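Local structure of polygalacturonase (Pectobacterium carotovorum subsp. carotovorum, 1BHE) at residues 51-63 and 100-113. The protein hydrolyses the alpha-1,4 links between galacturonosyl units of polygalacturonic acid and takes part in the maceration and soft-rotting of plant tissue. Numbering follows the deposited sequence.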
loop_
_atom_site.group_PDB
_atom_site.type_symbol
_atom_site.label_atom_id
_atom_site.label_comp_id
_atom_site.label_asym_id
_atom_site.label_seq_id
_atom_site.Cartn_x
_atom_site.Cartn_y
_atom_site.Cartn_z
ATOM N N VAL A 51 -24.343 -0.349 -7.644
ATOM C CA VAL A 51 -23.012 -0.556 -8.207
ATOM C C VAL A 51 -22.737 0.390 -9.370
ATOM O O VAL A 51 -23.484 0.415 -10.354
ATOM C CB VAL A 51 -22.823 -2.007 -8.705
ATOM C CG1 VAL A 51 -21.433 -2.213 -9.309
ATOM C CG2 VAL A 51 -23.034 -3.032 -7.598
ATOM N N PHE A 52 -21.677 1.177 -9.267
ATOM C CA PHE A 52 -21.207 2.032 -10.349
ATOM C C PHE A 52 -20.079 1.274 -11.064
ATOM O O PHE A 52 -19.037 1.030 -10.451
ATOM C CB PHE A 52 -20.692 3.377 -9.852
ATOM C CG PHE A 52 -21.747 4.334 -9.368
ATOM C CD1 PHE A 52 -22.152 4.328 -8.048
ATOM C CD2 PHE A 52 -22.319 5.245 -10.242
ATOM C CE1 PHE A 52 -23.118 5.209 -7.598
ATOM C CE2 PHE A 52 -23.291 6.133 -9.802
ATOM C CZ PHE A 52 -23.685 6.116 -8.479
ATOM N N LEU A 53 -20.322 0.867 -12.299
ATOM C CA LEU A 53 -19.326 0.117 -13.075
ATOM C C LEU A 53 -18.550 1.107 -13.933
ATOM O O LEU A 53 -19.154 1.826 -14.738
ATOM C CB LEU A 53 -20.032 -0.944 -13.914
ATOM C CG LEU A 53 -19.236 -2.160 -14.380
ATOM C CD1 LEU A 53 -18.557 -2.880 -13.223
ATOM C CD2 LEU A 53 -20.145 -3.130 -15.128
ATOM N N SER A 54 -17.237 1.190 -13.743
ATOM C CA SER A 54 -16.452 2.207 -14.441
ATOM C C SER A 54 -15.040 1.773 -14.800
ATOM O O SER A 54 -14.466 0.862 -14.214
ATOM C CB SER A 54 -16.358 3.423 -13.490
ATOM O OG SER A 54 -15.480 4.428 -13.957
ATOM N N GLY A 55 -14.467 2.495 -15.757
ATOM C CA GLY A 55 -13.070 2.339 -16.140
ATOM C C GLY A 55 -12.304 3.466 -15.437
ATOM O O GLY A 55 -12.816 4.100 -14.511
ATOM N N PRO A 56 -11.086 3.733 -15.878
ATOM C CA PRO A 56 -10.238 4.745 -15.280
ATOM C C PRO A 56 -10.901 6.096 -15.069
ATOM O O PRO A 56 -11.548 6.633 -15.964
ATOM C CB PRO A 56 -9.082 4.884 -16.273
ATOM C CG PRO A 56 -8.969 3.527 -16.876
ATOM C CD PRO A 56 -10.381 3.003 -16.963
ATOM N N LEU A 57 -10.697 6.655 -13.881
ATOM C CA LEU A 57 -11.204 7.954 -13.507
ATOM C C LEU A 57 -10.039 8.850 -13.075
ATOM O O LEU A 57 -9.050 8.359 -12.531
ATOM C CB LEU A 57 -12.196 7.842 -12.339
ATOM C CG LEU A 57 -13.459 7.010 -12.561
ATOM C CD1 LEU A 57 -14.180 6.725 -11.244
ATOM C CD2 LEU A 57 -14.397 7.702 -13.545
ATOM N N SER A 58 -10.181 10.144 -13.317
ATOM C CA SER A 58 -9.181 11.122 -12.887
ATOM C C SER A 58 -9.792 12.052 -11.841
ATOM O O SER A 58 -10.851 12.659 -12.035
ATOM C CB SER A 58 -8.679 11.952 -14.065
ATOM O OG SER A 58 -7.735 12.924 -13.649
ATOM N N LEU A 59 -9.107 12.177 -10.711
ATOM C CA LEU A 59 -9.570 13.037 -9.628
ATOM C C LEU A 59 -8.901 14.397 -9.667
ATOM O O LEU A 59 -7.695 14.499 -9.438
ATOM C CB LEU A 59 -9.263 12.314 -8.309
ATOM C CG LEU A 59 -9.872 12.886 -7.031
ATOM C CD1 LEU A 59 -11.370 13.087 -7.177
ATOM C CD2 LEU A 59 -9.557 11.974 -5.846
ATOM N N PRO A 60 -9.652 15.459 -9.943
ATOM C CA PRO A 60 -9.116 16.808 -10.032
ATOM C C PRO A 60 -8.672 17.354 -8.684
ATOM O O PRO A 60 -9.110 16.898 -7.623
ATOM C CB PRO A 60 -10.242 17.652 -10.628
ATOM C CG PRO A 60 -11.197 16.647 -11.199
ATOM C CD PRO A 60 -11.095 15.444 -10.274
ATOM N N SER A 61 -7.777 18.330 -8.711
ATOM C CA SER A 61 -7.240 18.940 -7.504
ATOM C C SER A 61 -8.345 19.624 -6.701
ATOM O O SER A 61 -9.148 20.360 -7.276
ATOM C CB SER A 61 -6.199 20.016 -7.852
ATOM O OG SER A 61 -5.616 20.512 -6.651
ATOM N N GLY A 62 -8.377 19.395 -5.397
ATOM C CA GLY A 62 -9.369 20.000 -4.517
ATOM C C GLY A 62 -10.730 19.326 -4.535
ATOM O O GLY A 62 -11.656 19.747 -3.833
ATOM N N VAL A 63 -10.911 18.322 -5.372
ATOM C CA VAL A 63 -12.152 17.577 -5.535
ATOM C C VAL A 63 -12.017 16.193 -4.916
ATOM O O VAL A 63 -10.943 15.589 -4.878
ATOM C CB VAL A 63 -12.513 17.477 -7.031
ATOM C CG1 VAL A 63 -13.752 16.635 -7.283
ATOM C CG2 VAL A 63 -12.685 18.869 -7.630
ATOM N N ASP A 100 -3.505 1.813 -16.792
ATOM C CA ASP A 100 -3.775 2.993 -15.965
ATOM C C ASP A 100 -4.392 2.473 -14.661
ATOM O O ASP A 100 -4.933 1.361 -14.657
ATOM C CB ASP A 100 -4.740 3.963 -16.631
ATOM C CG ASP A 100 -4.141 4.693 -17.822
ATOM O OD1 ASP A 100 -2.926 4.954 -17.822
ATOM O OD2 ASP A 100 -4.900 4.993 -18.764
ATOM N N ALA A 101 -4.372 3.270 -13.597
ATOM C CA ALA A 101 -4.999 2.842 -12.349
ATOM C C ALA A 101 -6.503 3.088 -12.444
ATOM O O ALA A 101 -6.951 3.756 -13.382
ATOM C CB ALA A 101 -4.420 3.594 -11.158
ATOM N N PHE A 102 -7.259 2.576 -11.485
ATOM C CA PHE A 102 -8.704 2.816 -11.483
ATOM C C PHE A 102 -8.994 4.277 -11.179
ATOM O O PHE A 102 -9.760 4.940 -11.888
ATOM C CB PHE A 102 -9.396 1.888 -10.493
ATOM C CG PHE A 102 -10.895 1.874 -10.531
ATOM C CD1 PHE A 102 -11.610 2.284 -11.642
ATOM C CD2 PHE A 102 -11.593 1.410 -9.420
ATOM C CE1 PHE A 102 -12.994 2.257 -11.653
ATOM C CE2 PHE A 102 -12.977 1.374 -9.427
ATOM C CZ PHE A 102 -13.668 1.802 -10.541
ATOM N N ILE A 103 -8.402 4.801 -10.111
ATOM C CA ILE A 103 -8.572 6.200 -9.729
ATOM C C ILE A 103 -7.185 6.849 -9.648
ATOM O O ILE A 103 -6.341 6.334 -8.906
ATOM C CB ILE A 103 -9.299 6.384 -8.396
ATOM C CG1 ILE A 103 -10.716 5.769 -8.433
ATOM C CG2 ILE A 103 -9.399 7.863 -8.024
ATOM C CD1 ILE A 103 -11.277 5.622 -7.023
ATOM N N THR A 104 -6.960 7.887 -10.440
ATOM C CA THR A 104 -5.652 8.548 -10.443
ATOM C C THR A 104 -5.778 10.023 -10.076
ATOM O O THR A 104 -6.620 10.747 -10.600
ATOM C CB THR A 104 -4.977 8.438 -11.825
ATOM O OG1 THR A 104 -4.965 7.080 -12.282
ATOM C CG2 THR A 104 -3.529 8.919 -11.754
ATOM N N ALA A 105 -4.934 10.485 -9.156
ATOM C CA ALA A 105 -4.910 11.866 -8.703
ATOM C C ALA A 105 -3.508 12.420 -8.980
ATOM O O ALA A 105 -2.547 11.976 -8.351
ATOM C CB ALA A 105 -5.222 11.925 -7.210
ATOM N N VAL A 106 -3.385 13.287 -9.965
ATOM C CA VAL A 106 -2.101 13.854 -10.369
ATOM C C VAL A 106 -1.997 15.322 -9.998
ATOM O O VAL A 106 -2.879 16.111 -10.340
ATOM C CB VAL A 106 -1.923 13.739 -11.906
ATOM C CG1 VAL A 106 -0.647 14.450 -12.349
ATOM C CG2 VAL A 106 -1.894 12.283 -12.332
ATOM N N SER A 107 -0.932 15.704 -9.298
ATOM C CA SER A 107 -0.744 17.095 -8.900
ATOM C C SER A 107 -1.979 17.693 -8.247
ATOM O O SER A 107 -2.419 18.787 -8.604
ATOM C CB SER A 107 -0.301 17.914 -10.131
ATOM O OG SER A 107 0.926 17.355 -10.598
ATOM N N THR A 108 -2.521 17.006 -7.239
ATOM C CA THR A 108 -3.696 17.482 -6.528
ATOM C C THR A 108 -3.311 18.035 -5.158
ATOM O O THR A 108 -2.295 17.666 -4.571
ATOM C CB THR A 108 -4.749 16.374 -6.307
ATOM O OG1 THR A 108 -4.187 15.344 -5.472
ATOM C CG2 THR A 108 -5.147 15.746 -7.638
ATOM N N THR A 109 -4.156 18.930 -4.663
ATOM C CA THR A 109 -3.982 19.525 -3.341
ATOM C C THR A 109 -5.332 19.412 -2.633
ATOM O O THR A 109 -6.357 19.795 -3.206
ATOM C CB THR A 109 -3.526 20.988 -3.391
ATOM O OG1 THR A 109 -2.256 21.091 -4.049
ATOM C CG2 THR A 109 -3.420 21.583 -1.994
ATOM N N ASN A 110 -5.384 18.834 -1.442
ATOM C CA ASN A 110 -6.633 18.686 -0.703
ATOM C C ASN A 110 -7.667 17.830 -1.423
ATOM O O ASN A 110 -8.871 18.138 -1.374
ATOM C CB ASN A 110 -7.229 20.064 -0.361
ATOM C CG ASN A 110 -6.295 20.908 0.488
ATOM O OD1 ASN A 110 -5.576 20.392 1.342
ATOM N ND2 ASN A 110 -6.305 22.219 0.258
ATOM N N SER A 111 -7.250 16.762 -2.100
ATOM C CA SER A 111 -8.189 15.867 -2.769
ATOM C C SER A 111 -8.385 14.643 -1.873
ATOM O O SER A 111 -7.528 14.366 -1.015
ATOM C CB SER A 111 -7.712 15.439 -4.156
ATOM O OG SER A 111 -7.745 16.536 -5.061
ATOM N N GLY A 112 -9.467 13.886 -2.100
ATOM C CA GLY A 112 -9.675 12.750 -1.200
ATOM C C GLY A 112 -10.727 11.761 -1.663
ATOM O O GLY A 112 -11.454 11.997 -2.617
ATOM N N ILE A 113 -10.757 10.606 -1.013
ATOM C CA ILE A 113 -11.691 9.510 -1.300
ATOM C C ILE A 113 -12.310 9.085 0.032
ATOM O O ILE A 113 -11.587 8.826 0.998
ATOM C CB ILE A 113 -10.964 8.331 -1.953
ATOM C CG1 ILE A 113 -10.517 8.676 -3.386
ATOM C CG2 ILE A 113 -11.823 7.067 -1.970
ATOM C CD1 ILE A 113 -9.490 7.706 -3.937
HETATM O O HOH W 1 -7.221 6.495 -13.618
HETATM O O HOH W 2 -5.188 12.020 -13.523
HETATM O O HOH W 3 -5.845 14.110 -11.310
HETATM O O HOH W 4 -10.769 19.838 -0.606
#
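Leu59 points its side chain from segment 51-63 into the interior against segment 100-113. Its CG, anti to the backbone N (chi1 -169°), carries CD2 to Gly112 O (3.7 Å) and Ile113 CG1 (4.2 Å), while CB meets CB of Ala105 (4.2 Å); Phe162 and Leu33 add to this apolar cluster. Beside it, Leu57 and Ile103 are paired in parallel and project from the same face of the sheet; Ser58 and Thr104 project from the other. The backbone ladder runs from Leu57 N to Phe102 O, Thr104 N to Leu57 O and Leu59 N to Thr104 O, the last nearly straight (173° at the hydrogen). At one end the Phe102 ring turns its edge to Gly55 O, which lies in the ring plane 3.4 Å from CE1. At the other, Ser111 OG donates to Pro60 O (2.9 Å) and weakly accepts from Gly62 N, bridging the type II turn 60-63; Val63 N reaches Pro60 O from the opposite face of the carbonyl. Ser61 OG, anti to its own N (chi1 -175°), extends to accept from Thr109 N at 2.9 Å. These are successive coils of the right-handed parallel beta-helix of family 28: aliphatic side chains stack inside, and past the ladder's end serine hydroxyls link coil to coil, Ser61 OG taking up Thr109 N-H and Ser111 OG giving Pro60 O a second donor.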